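Local coordinates for putative uncharacterized protein (PDB 4GNX) that binds single-stranded DNA as a subunit of the replication protein A complex, probably through OB-fold domains and with a zinc-binding module, at residues Gly203-Asp208 / Ser213-Ser218; Asn326-Glu331 / Ala338-Arg343; Ser347-Asp352 / Gln356-Gly361. All coordinates share one frame; numbering follows the deposited sequence.

Contact 1 (Gly203-Asp208 / Ser213-Ser218). With nucleotides of chain G.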
loop_
_atom_site.group_PDB
_atom_site.type_symbol
_atom_site.label_atom_id
_atom_site.label_comp_id
_atom_site.label_asym_id
_atom_site.label_seq_id
_atom_site.Cartn_x
_atom_site.Cartn_y
_atom_site.Cartn_z
ATOM N N GLY C 203 -2.048 -21.587 4.113
ATOM C CA GLY C 203 -2.111 -20.130 4.213
ATOM C C GLY C 203 -1.053 -19.555 5.131
ATOM O O GLY C 203 -1.336 -19.207 6.270
ATOM N N VAL C 204 0.170 -19.459 4.625
ATOM C CA VAL C 204 1.296 -18.998 5.410
ATOM C C VAL C 204 1.869 -17.758 4.727
ATOM O O VAL C 204 1.844 -17.666 3.498
ATOM C CB VAL C 204 2.326 -20.139 5.533
ATOM C CG1 VAL C 204 3.709 -19.641 5.925
ATOM C CG2 VAL C 204 1.832 -21.154 6.542
ATOM N N LYS C 205 2.358 -16.798 5.516
ATOM C CA LYS C 205 2.924 -15.562 4.965
ATOM C C LYS C 205 4.368 -15.759 4.554
ATOM O O LYS C 205 5.156 -16.316 5.310
ATOM C CB LYS C 205 2.831 -14.403 5.959
ATOM C CG LYS C 205 3.103 -13.048 5.310
ATOM C CD LYS C 205 3.284 -11.911 6.313
ATOM C CE LYS C 205 4.431 -12.162 7.287
ATOM N NZ LYS C 205 4.628 -11.005 8.204
ATOM N N VAL C 206 4.704 -15.295 3.349
ATOM C CA VAL C 206 6.086 -15.303 2.860
ATOM C C VAL C 206 6.781 -13.968 3.156
ATOM O O VAL C 206 6.419 -12.924 2.598
ATOM C CB VAL C 206 6.148 -15.594 1.346
ATOM C CG1 VAL C 206 7.570 -15.432 0.816
ATOM C CG2 VAL C 206 5.604 -16.984 1.044
ATOM N N GLY C 207 7.766 -14.010 4.053
ATOM C CA GLY C 207 8.646 -12.868 4.307
ATOM C C GLY C 207 9.968 -13.027 3.570
ATOM O O GLY C 207 10.310 -14.133 3.119
ATOM N N ASP C 208 10.709 -11.928 3.445
ATOM C CA ASP C 208 11.961 -11.945 2.703
ATOM C C ASP C 208 13.202 -11.867 3.601
ATOM O O ASP C 208 14.328 -11.743 3.115
ATOM C CB ASP C 208 11.964 -10.841 1.642
ATOM C CG ASP C 208 12.268 -9.479 2.215
ATOM O OD1 ASP C 208 12.816 -8.641 1.467
ATOM O OD2 ASP C 208 11.976 -9.243 3.408
ATOM N N SER C 213 11.556 -16.418 4.095
ATOM C CA SER C 213 11.168 -16.999 5.375
ATOM C C SER C 213 9.654 -16.953 5.555
ATOM O O SER C 213 8.956 -16.227 4.838
ATOM C CB SER C 213 11.874 -16.296 6.536
ATOM O OG SER C 213 11.547 -14.921 6.577
ATOM N N LEU C 214 9.159 -17.739 6.510
ATOM C CA LEU C 214 7.724 -17.942 6.686
ATOM C C LEU C 214 7.202 -17.497 8.038
ATOM O O LEU C 214 7.919 -17.517 9.039
ATOM C CB LEU C 214 7.357 -19.402 6.453
ATOM C CG LEU C 214 7.712 -19.944 5.075
ATOM C CD1 LEU C 214 7.485 -21.452 5.019
ATOM C CD2 LEU C 214 6.947 -19.220 3.981
ATOM N N SER C 215 5.941 -17.089 8.042
ATOM C CA SER C 215 5.246 -16.698 9.247
ATOM C C SER C 215 3.778 -17.069 9.130
ATOM O O SER C 215 3.209 -17.047 8.034
ATOM C CB SER C 215 5.375 -15.196 9.468
ATOM O OG SER C 215 4.403 -14.752 10.397
ATOM N N MET C 216 3.163 -17.387 10.267
ATOM C CA MET C 216 1.740 -17.715 10.295
ATOM C C MET C 216 0.838 -16.504 10.471
ATOM O O MET C 216 1.216 -15.515 11.094
ATOM C CB MET C 216 1.445 -18.758 11.368
ATOM C CG MET C 216 2.003 -20.121 10.996
ATOM S SD MET C 216 0.991 -21.542 11.480
ATOM C CE MET C 216 0.969 -21.328 13.264
ATOM N N PHE C 217 -0.348 -16.593 9.882
ATOM C CA PHE C 217 -1.454 -15.695 10.183
ATOM C C PHE C 217 -2.457 -16.358 11.127
ATOM O O PHE C 217 -2.503 -17.588 11.241
ATOM C CB PHE C 217 -2.174 -15.317 8.900
ATOM C CG PHE C 217 -1.478 -14.264 8.110
ATOM C CD1 PHE C 217 -1.429 -14.345 6.727
ATOM C CD2 PHE C 217 -0.873 -13.183 8.748
ATOM C CE1 PHE C 217 -0.797 -13.367 5.985
ATOM C CE2 PHE C 217 -0.233 -12.203 8.014
ATOM C CZ PHE C 217 -0.200 -12.292 6.627
ATOM N N SER C 218 -3.261 -15.530 11.791
ATOM C CA SER C 218 -4.374 -15.982 12.625
ATOM C C SER C 218 -5.093 -17.144 11.961
ATOM O O SER C 218 -5.434 -18.138 12.601
ATOM C CB SER C 218 -5.348 -14.817 12.827
ATOM O OG SER C 218 -6.637 -15.228 13.255
ATOM P P DT G 5 -3.398 -4.860 12.608
ATOM O OP1 DT G 5 -2.495 -3.718 12.312
ATOM O OP2 DT G 5 -4.446 -5.225 11.614
ATOM O "O5'" DT G 5 -2.430 -6.118 12.800
ATOM C "C5'" DT G 5 -1.698 -6.668 11.677
ATOM C "C4'" DT G 5 -1.010 -7.971 12.031
ATOM O "O4'" DT G 5 -1.932 -8.872 12.690
ATOM C "C3'" DT G 5 -0.465 -8.754 10.833
ATOM O "O3'" DT G 5 0.683 -9.528 11.209
ATOM C "C2'" DT G 5 -1.601 -9.706 10.507
ATOM C "C1'" DT G 5 -2.137 -10.036 11.890
ATOM N N1 DT G 5 -3.574 -10.380 11.941
ATOM C C2 DT G 5 -3.915 -11.713 12.014
ATOM O O2 DT G 5 -3.090 -12.613 12.023
ATOM N N3 DT G 5 -5.267 -11.956 12.067
ATOM C C4 DT G 5 -6.287 -11.021 12.061
ATOM O O4 DT G 5 -7.458 -11.391 12.120
ATOM C C5 DT G 5 -5.857 -9.642 11.985
ATOM C C7 DT G 5 -6.889 -8.559 11.967
ATOM C C6 DT G 5 -4.541 -9.395 11.927
ATOM P P DT G 6 2.157 -9.468 10.565
ATOM O OP1 DT G 6 2.271 -8.390 9.550
ATOM O OP2 DT G 6 2.528 -10.860 10.193
ATOM O "O5'" DT G 6 3.014 -9.029 11.835
ATOM C "C5'" DT G 6 3.072 -7.647 12.253
ATOM C "C4'" DT G 6 3.279 -7.538 13.748
ATOM O "O4'" DT G 6 2.262 -8.281 14.460
ATOM C "C3'" DT G 6 4.627 -8.042 14.262
ATOM O "O3'" DT G 6 5.198 -7.069 15.140
ATOM C "C2'" DT G 6 4.299 -9.353 14.957
ATOM C "C1'" DT G 6 2.840 -9.211 15.363
ATOM N N1 DT G 6 2.062 -10.469 15.276
ATOM C C2 DT G 6 1.534 -11.010 16.428
ATOM O O2 DT G 6 1.680 -10.507 17.530
ATOM N N3 DT G 6 0.826 -12.171 16.242
ATOM C C4 DT G 6 0.598 -12.829 15.048
ATOM O O4 DT G 6 -0.057 -13.867 15.038
ATOM C C5 DT G 6 1.174 -12.202 13.881
ATOM C C7 DT G 6 0.973 -12.838 12.541
ATOM C C6 DT G 6 1.869 -11.071 14.051
ATOM P P DT G 7 6.559 -6.382 14.676
ATOM O OP1 DT G 7 6.844 -5.217 15.552
ATOM O OP2 DT G 7 6.473 -6.187 13.205
ATOM O "O5'" DT G 7 7.610 -7.539 14.990
ATOM C "C5'" DT G 7 7.763 -8.058 16.328
ATOM C "C4'" DT G 7 8.914 -9.037 16.399
ATOM O "O4'" DT G 7 8.621 -10.212 15.610
ATOM C "C3'" DT G 7 10.254 -8.524 15.880
ATOM O "O3'" DT G 7 11.287 -9.136 16.654
ATOM C "C2'" DT G 7 10.283 -9.020 14.444
ATOM C "C1'" DT G 7 9.568 -10.356 14.558
ATOM N N1 DT G 7 8.835 -10.813 13.361
ATOM C C2 DT G 7 9.017 -12.120 12.969
ATOM O O2 DT G 7 9.777 -12.885 13.535
ATOM N N3 DT G 7 8.275 -12.498 11.878
ATOM C C4 DT G 7 7.378 -11.724 11.168
ATOM O O4 DT G 7 6.785 -12.203 10.206
ATOM C C5 DT G 7 7.231 -10.366 11.638
ATOM C C7 DT G 7 6.292 -9.449 10.920
ATOM C C6 DT G 7 7.950 -9.986 12.703
#
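The aliphatic chain of Lys-205 passes over the ring of Phe-217 because of two torsions: chi1 (-167°) sets CG anti to the backbone N, and the bend at chi3 (59°) then swings CE and NZ round to the DNA. Phe-217 answers with its CG beside its own backbone N, which brings the ring back under the lysine. The two side chains cross at about a right angle. A CH-pi contact follows, Lys-205 CB lying 4.1 Å from the centroid of the Phe-217 ring and 27° off its normal, while farther along Lys-205 CD comes within 3.5 Å of Phe-217 CZ. Beyond the ring, the ammonium grips two nucleotides of chain G at once: Lys-205 NZ donates to OP2 of DT6 at 2.9 Å and to O4 of DT7 at 3.2 Å, one bond to backbone phosphate and one to a base. Ser-218 N donates to O2 of the DT5 base at 2.9 Å. Ser-215 shares the DNA-facing side with Lys-205, and its OG bonds to Trp-180.

Underneath, the pairing is antiparallel, with reciprocal backbone bonds at Lys-205/Ser-215 and Gly-207/Ser-213. The side chains of Val-204, Val-206 and Leu-214 go to the other face, where Val-204 CG1 meets Leu-214 CB at 3.7 Å and Val-206 CG2 meets Leu-214 CD2 at 3.9 Å.

Strands 198-207 and 213-217 form a hairpin, consistent with the fourth and fifth strands of an OB-fold barrel. Backbone bonds tie Val-204 and Val-206 to Cys-136 and Gln-134 on one flank, whereas on the other strand 213-217 runs parallel to strand 174-180, whose Val-175 and Leu-177 pack on Leu-214.

Contact 2 (Asn326-Glu331 / Ala338-Arg343). With ZN (zinc ion), chain I.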
loop_
_atom_site.group_PDB
_atom_site.type_symbol
_atom_site.label_atom_id
_atom_site.label_comp_id
_atom_site.label_asym_id
_atom_site.label_seq_id
_atom_site.Cartn_x
_atom_site.Cartn_y
_atom_site.Cartn_z
ATOM N N ASN C 326 46.716 26.877 -3.236
ATOM C CA ASN C 326 45.324 26.930 -3.745
ATOM C C ASN C 326 44.857 25.697 -4.489
ATOM O O ASN C 326 43.964 25.763 -5.333
ATOM C CB ASN C 326 45.056 28.191 -4.584
ATOM C CG ASN C 326 45.177 29.465 -3.776
ATOM O OD1 ASN C 326 44.643 29.583 -2.667
ATOM N ND2 ASN C 326 45.896 30.430 -4.332
ATOM N N ASN C 327 45.460 24.568 -4.165
ATOM C CA ASN C 327 45.043 23.303 -4.712
ATOM C C ASN C 327 44.147 22.603 -3.725
ATOM O O ASN C 327 44.126 22.962 -2.555
ATOM C CB ASN C 327 46.268 22.462 -5.038
ATOM C CG ASN C 327 46.998 22.976 -6.256
ATOM O OD1 ASN C 327 46.351 23.379 -7.235
ATOM N ND2 ASN C 327 48.347 22.982 -6.210
ATOM N N TRP C 328 43.402 21.615 -4.198
ATOM C CA TRP C 328 42.553 20.829 -3.316
ATOM C C TRP C 328 43.287 19.659 -2.717
ATOM O O TRP C 328 43.660 18.731 -3.441
ATOM C CB TRP C 328 41.299 20.390 -4.054
ATOM C CG TRP C 328 40.428 21.576 -4.364
ATOM C CD1 TRP C 328 40.409 22.340 -5.522
ATOM C CD2 TRP C 328 39.456 22.204 -3.481
ATOM N NE1 TRP C 328 39.501 23.350 -5.426
ATOM C CE2 TRP C 328 38.895 23.327 -4.227
ATOM C CE3 TRP C 328 38.985 21.939 -2.205
ATOM C CZ2 TRP C 328 37.914 24.142 -3.694
ATOM C CZ3 TRP C 328 37.998 22.768 -1.681
ATOM C CH2 TRP C 328 37.476 23.844 -2.414
ATOM N N ARG C 329 43.497 19.697 -1.392
ATOM C CA ARG C 329 44.207 18.625 -0.680
ATOM C C ARG C 329 43.314 17.579 0.035
ATOM O O ARG C 329 42.405 17.945 0.800
ATOM C CB ARG C 329 45.257 19.196 0.293
ATOM C CG ARG C 329 45.967 18.119 1.108
ATOM C CD ARG C 329 47.357 18.513 1.585
ATOM N NE ARG C 329 48.170 17.319 1.886
ATOM C CZ ARG C 329 48.237 16.714 3.076
ATOM N NH1 ARG C 329 47.556 17.179 4.120
ATOM N NH2 ARG C 329 48.991 15.636 3.231
ATOM N N CYS C 330 43.605 16.292 -0.216
ATOM C CA CYS C 330 43.052 15.172 0.557
ATOM C C CYS C 330 44.019 14.759 1.658
ATOM O O CYS C 330 45.227 14.695 1.429
ATOM C CB CYS C 330 42.768 13.952 -0.337
ATOM S SG CYS C 330 42.013 12.559 0.557
ATOM N N GLU C 331 43.490 14.466 2.844
ATOM C CA GLU C 331 44.324 13.982 3.956
ATOM C C GLU C 331 44.703 12.512 3.774
ATOM O O GLU C 331 45.883 12.184 3.661
ATOM C CB GLU C 331 43.634 14.180 5.321
ATOM C CG GLU C 331 43.483 15.619 5.791
ATOM C CD GLU C 331 44.733 16.442 5.566
ATOM O OE1 GLU C 331 44.936 16.921 4.429
ATOM O OE2 GLU C 331 45.508 16.617 6.527
ATOM N N ALA C 338 44.039 19.956 -8.948
ATOM C CA ALA C 338 43.467 21.232 -9.410
ATOM C C ALA C 338 41.936 21.245 -9.327
ATOM O O ALA C 338 41.330 22.259 -8.948
ATOM C CB ALA C 338 43.916 21.539 -10.828
ATOM N N THR C 339 41.325 20.112 -9.670
ATOM C CA THR C 339 39.877 19.985 -9.728
ATOM C C THR C 339 39.380 19.076 -8.606
ATOM O O THR C 339 39.955 18.002 -8.385
ATOM C CB THR C 339 39.442 19.402 -11.089
ATOM O OG1 THR C 339 40.054 20.152 -12.147
ATOM C CG2 THR C 339 37.926 19.437 -11.266
ATOM N N PRO C 340 38.315 19.505 -7.891
ATOM C CA PRO C 340 37.676 18.630 -6.930
ATOM C C PRO C 340 36.523 17.880 -7.578
ATOM O O PRO C 340 35.971 18.332 -8.583
ATOM C CB PRO C 340 37.139 19.608 -5.884
ATOM C CG PRO C 340 36.820 20.842 -6.661
ATOM C CD PRO C 340 37.679 20.837 -7.904
ATOM N N GLU C 341 36.182 16.732 -7.006
ATOM C CA GLU C 341 34.964 16.018 -7.360
ATOM C C GLU C 341 33.856 16.549 -6.463
ATOM O O GLU C 341 34.103 16.928 -5.318
ATOM C CB GLU C 341 35.131 14.518 -7.113
ATOM C CG GLU C 341 34.625 13.635 -8.250
ATOM C CD GLU C 341 35.756 13.164 -9.145
ATOM O OE1 GLU C 341 36.439 12.182 -8.764
ATOM O OE2 GLU C 341 35.966 13.780 -10.219
ATOM N N TYR C 342 32.633 16.575 -6.974
ATOM C CA TYR C 342 31.517 17.032 -6.161
ATOM C C TYR C 342 30.595 15.882 -5.852
ATOM O O TYR C 342 30.145 15.184 -6.747
ATOM C CB TYR C 342 30.777 18.181 -6.837
ATOM C CG TYR C 342 31.636 19.419 -7.035
ATOM C CD1 TYR C 342 32.250 19.669 -8.267
ATOM C CD2 TYR C 342 31.842 20.333 -5.994
ATOM C CE1 TYR C 342 33.032 20.798 -8.465
ATOM C CE2 TYR C 342 32.623 21.469 -6.185
ATOM C CZ TYR C 342 33.217 21.694 -7.421
ATOM O OH TYR C 342 34.006 22.810 -7.633
ATOM N N ARG C 343 30.353 15.669 -4.571
ATOM C CA ARG C 343 29.465 14.614 -4.130
ATOM C C ARG C 343 28.303 15.208 -3.342
ATOM O O ARG C 343 28.444 16.245 -2.702
ATOM C CB ARG C 343 30.221 13.601 -3.270
ATOM C CG ARG C 343 31.211 12.748 -4.031
ATOM C CD ARG C 343 31.649 11.536 -3.223
ATOM N NE ARG C 343 30.774 10.365 -3.372
ATOM C CZ ARG C 343 30.788 9.522 -4.407
ATOM N NH1 ARG C 343 31.614 9.697 -5.435
ATOM N NH2 ARG C 343 29.962 8.489 -4.422
HETATM ZN ZN ZN I . 41.449 10.759 -0.845
#
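Pro-340 lies over one face of the Trp-328 indole, while Ala-338 meets the same ring at its edge. The geometry of the first approach is that of a CH-pi interaction centred on the pyrrole part: Pro-340 CG stands 4.0 Å from the centroid of the five-membered ring, only 13° off its normal. Neighbouring proline carbons follow the same face, with Pro-340 CD 3.9 Å from Trp-328 CD1 and Pro-340 CB 4.1 Å from Trp-328 CG, so that three methylene groups at similar heights cover the five-membered ring. The tryptophan presents this face because its CG sits beside the backbone N (chi1 -68°) while chi2, at 93°, stands the indole across the side-chain bond. The second approach comes in the plane of the indole, where Ala-338 O lies 3.5 Å from Trp-328 CD1.

The two segments share no hydrogen bond and bury just 187 Å² between them. Asn-327, Trp-328 and Ala-338 also touch a crystal neighbour, so some detail here may reflect the lattice.

Two residues after the tryptophan, Cys-330 binds the zinc ion, its SG 2.4 Å from the metal; Cys-311, Cys-316 and Cys-333 complete the four-cysteine site. Arg-329, between them, points the opposite way, and its NH1 makes a salt bridge of 2.7 Å to Glu-331 OE1, with Asp-334 as a second carboxylate partner of the same guanidinium.

Strand 328-330 is the middle of a small antiparallel sheet, flanked by strands 321-322 and 335-337. Strand 341-352 belongs instead to the large five-stranded sheet, where Glu-341 pairs with Ala-310 of strand 290-310. Thr-309 of that strand touches both Trp-328 and Pro-340, placing the contact where the zinc module meets the larger sheet.

Contact 3 (Ser347-Asp352 / Gln356-Gly361). With nucleotides of chain G.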
loop_
_atom_site.group_PDB
_atom_site.type_symbol
_atom_site.label_atom_id
_atom_site.label_comp_id
_atom_site.label_asym_id
_atom_site.label_seq_id
_atom_site.Cartn_x
_atom_site.Cartn_y
_atom_site.Cartn_z
ATOM N N SER C 347 20.059 16.828 2.019
ATOM C CA SER C 347 19.139 16.925 3.138
ATOM C C SER C 347 17.739 17.233 2.615
ATOM O O SER C 347 17.480 18.344 2.131
ATOM C CB SER C 347 19.590 18.017 4.096
ATOM O OG SER C 347 19.204 17.699 5.415
ATOM N N THR C 348 16.827 16.264 2.708
ATOM C CA THR C 348 15.508 16.430 2.106
ATOM C C THR C 348 14.328 16.178 3.026
ATOM O O THR C 348 14.278 15.166 3.702
ATOM C CB THR C 348 15.360 15.555 0.853
ATOM O OG1 THR C 348 14.131 15.891 0.215
ATOM C CG2 THR C 348 15.359 14.068 1.200
ATOM N N ASN C 349 13.377 17.103 3.033
ATOM C CA ASN C 349 12.151 16.968 3.816
ATOM C C ASN C 349 11.005 16.305 3.027
ATOM O O ASN C 349 10.545 16.822 2.003
ATOM C CB ASN C 349 11.711 18.338 4.346
ATOM C CG ASN C 349 10.596 18.247 5.384
ATOM O OD1 ASN C 349 9.509 18.746 5.167
ATOM N ND2 ASN C 349 10.872 17.616 6.522
ATOM N N VAL C 350 10.546 15.156 3.515
ATOM C CA VAL C 350 9.513 14.385 2.832
ATOM C C VAL C 350 8.277 14.299 3.696
ATOM O O VAL C 350 8.376 14.275 4.925
ATOM C CB VAL C 350 9.986 12.957 2.442
ATOM C CG1 VAL C 350 11.275 13.021 1.630
ATOM C CG2 VAL C 350 10.140 12.051 3.659
ATOM N N ALA C 351 7.114 14.257 3.049
ATOM C CA ALA C 351 5.832 14.226 3.757
ATOM C C ALA C 351 4.897 13.181 3.191
ATOM O O ALA C 351 5.018 12.793 2.038
ATOM C CB ALA C 351 5.170 15.584 3.702
ATOM N N ASP C 352 3.992 12.705 4.032
ATOM C CA ASP C 352 2.834 11.931 3.599
ATOM C C ASP C 352 1.627 12.464 4.363
ATOM O O ASP C 352 1.677 13.591 4.871
ATOM C CB ASP C 352 3.048 10.428 3.794
ATOM C CG ASP C 352 3.191 9.999 5.284
ATOM O OD1 ASP C 352 3.041 10.842 6.217
ATOM O OD2 ASP C 352 3.456 8.773 5.506
ATOM N N GLN C 356 5.632 14.689 8.466
ATOM C CA GLN C 356 6.728 15.143 7.638
ATOM C C GLN C 356 8.055 14.690 8.286
ATOM O O GLN C 356 8.169 14.599 9.501
ATOM C CB GLN C 356 6.573 16.659 7.408
ATOM C CG GLN C 356 7.760 17.547 7.748
ATOM C CD GLN C 356 8.030 17.633 9.233
ATOM O OE1 GLN C 356 7.143 17.991 10.018
ATOM N NE2 GLN C 356 9.262 17.295 9.632
ATOM N N MET C 357 9.046 14.371 7.479
ATOM C CA MET C 357 10.272 13.813 8.023
ATOM C C MET C 357 11.503 14.136 7.185
ATOM O O MET C 357 11.447 14.133 5.955
ATOM C CB MET C 357 10.099 12.302 8.152
ATOM C CG MET C 357 11.367 11.472 8.075
ATOM S SD MET C 357 10.969 9.816 7.499
ATOM C CE MET C 357 10.247 9.151 8.999
ATOM N N TRP C 358 12.619 14.362 7.869
ATOM C CA TRP C 358 13.901 14.637 7.211
ATOM C C TRP C 358 14.702 13.424 6.891
ATOM O O TRP C 358 14.915 12.572 7.762
ATOM C CB TRP C 358 14.715 15.530 8.091
ATOM C CG TRP C 358 14.217 16.953 8.058
ATOM C CD1 TRP C 358 13.388 17.580 8.968
ATOM C CD2 TRP C 358 14.502 17.966 7.042
ATOM N NE1 TRP C 358 13.156 18.868 8.598
ATOM C CE2 TRP C 358 13.793 19.169 7.460
ATOM C CE3 TRP C 358 15.268 17.999 5.881
ATOM C CZ2 TRP C 358 13.854 20.353 6.737
ATOM C CZ3 TRP C 358 15.316 19.193 5.151
ATOM C CH2 TRP C 358 14.624 20.343 5.570
ATOM N N LEU C 359 15.153 13.348 5.640
ATOM C CA LEU C 359 15.987 12.250 5.143
ATOM C C LEU C 359 17.320 12.761 4.589
ATOM O O LEU C 359 17.384 13.818 3.969
ATOM C CB LEU C 359 15.252 11.472 4.044
ATOM C CG LEU C 359 13.936 10.752 4.373
ATOM C CD1 LEU C 359 13.326 10.130 3.131
ATOM C CD2 LEU C 359 14.115 9.666 5.405
ATOM N N SER C 360 18.394 12.016 4.804
ATOM C CA SER C 360 19.644 12.344 4.115
ATOM C C SER C 360 20.011 11.305 3.081
ATOM O O SER C 360 19.771 10.108 3.268
ATOM C CB SER C 360 20.804 12.589 5.079
ATOM O OG SER C 360 20.855 11.585 6.060
ATOM N N GLY C 361 20.573 11.802 1.982
ATOM C CA GLY C 361 20.927 10.993 0.831
ATOM C C GLY C 361 22.342 11.264 0.338
ATOM O O GLY C 361 22.882 12.368 0.486
ATOM P P DT G 18 17.118 24.466 11.948
ATOM O OP1 DT G 18 17.801 25.698 12.425
ATOM O OP2 DT G 18 15.896 23.987 12.644
ATOM O "O5'" DT G 18 16.765 24.682 10.411
ATOM C "C5'" DT G 18 17.700 25.314 9.511
ATOM C "C4'" DT G 18 17.768 24.552 8.208
ATOM O "O4'" DT G 18 18.198 23.207 8.488
ATOM C "C3'" DT G 18 16.432 24.414 7.477
ATOM O "O3'" DT G 18 16.230 25.438 6.486
ATOM C "C2'" DT G 18 16.469 23.015 6.881
ATOM C "C1'" DT G 18 17.642 22.308 7.550
ATOM N N1 DT G 18 17.311 21.068 8.271
ATOM C C2 DT G 18 18.008 19.934 7.927
ATOM O O2 DT G 18 18.849 19.910 7.044
ATOM N N3 DT G 18 17.679 18.817 8.655
ATOM C C4 DT G 18 16.752 18.729 9.675
ATOM O O4 DT G 18 16.565 17.655 10.239
ATOM C C5 DT G 18 16.066 19.961 9.994
ATOM C C7 DT G 18 15.041 19.960 11.085
ATOM C C6 DT G 18 16.381 21.057 9.290
#
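Ser-347 approaches the edge of the Trp-358 indole in its plane, its O lying 3.8 Å from CZ3, while Ser-347 OG donates to O2 of DT18 of chain G at 2.8 Å. Next, Thr-348 turns to the other face and pairs with Leu-359 through two backbone bonds; Thr-348 CG2 and Leu-359 CB pack at 3.9 Å, and OG1 bonds to the backbone O of Tyr-300. Asn-349 returns to the DNA side. With its CG anti to the backbone N (chi1 -169°), its CB sits 3.6 Å from the centroid of the Trp-358 six-membered ring, only 3° off the normal; its amide is tilted 45° to the ring, so that ND2 comes over the same face toward the NE1 and CE2 rim. The DT18 base lies over the opposite face, its C4 3.4 Å above the indole plane, so the tryptophan is held between asparagine and thymine. Val-350 forms the second hydrogen-bonded pair, with Met-357, and its CG2 meets Leu-359 CD1 at 3.8 Å. Ala-351 CB then rests 4.1 Å from Gln-356 CB. Such a hairpin, with an aromatic against a base and a largely apolar face opposite, is consistent with strands two and three of a DNA-binding OB fold.

How the contacts relate
Contacts 1 and 3 are buried antiparallel hairpins in different OB-type domains, their centres about 32 Å apart, and each sets one sheet face to DNA and has a largely apolar face on the other side. Their means differ: contact 1 uses an ammonium group, reaching phosphate and base, and a backbone N-H, contact 3 an indole under a thymine and a serine hydroxyl. Contact 2 lies at the surface, about 45 Å from the centre of the chain, and has proline-on-indole packing beside a zinc site in place of strand pairing. It nevertheless shares strand 341-352 with contact 3, segments 338-343 and 347-352 lying close together in sequence although the contact centres are about 29 Å apart.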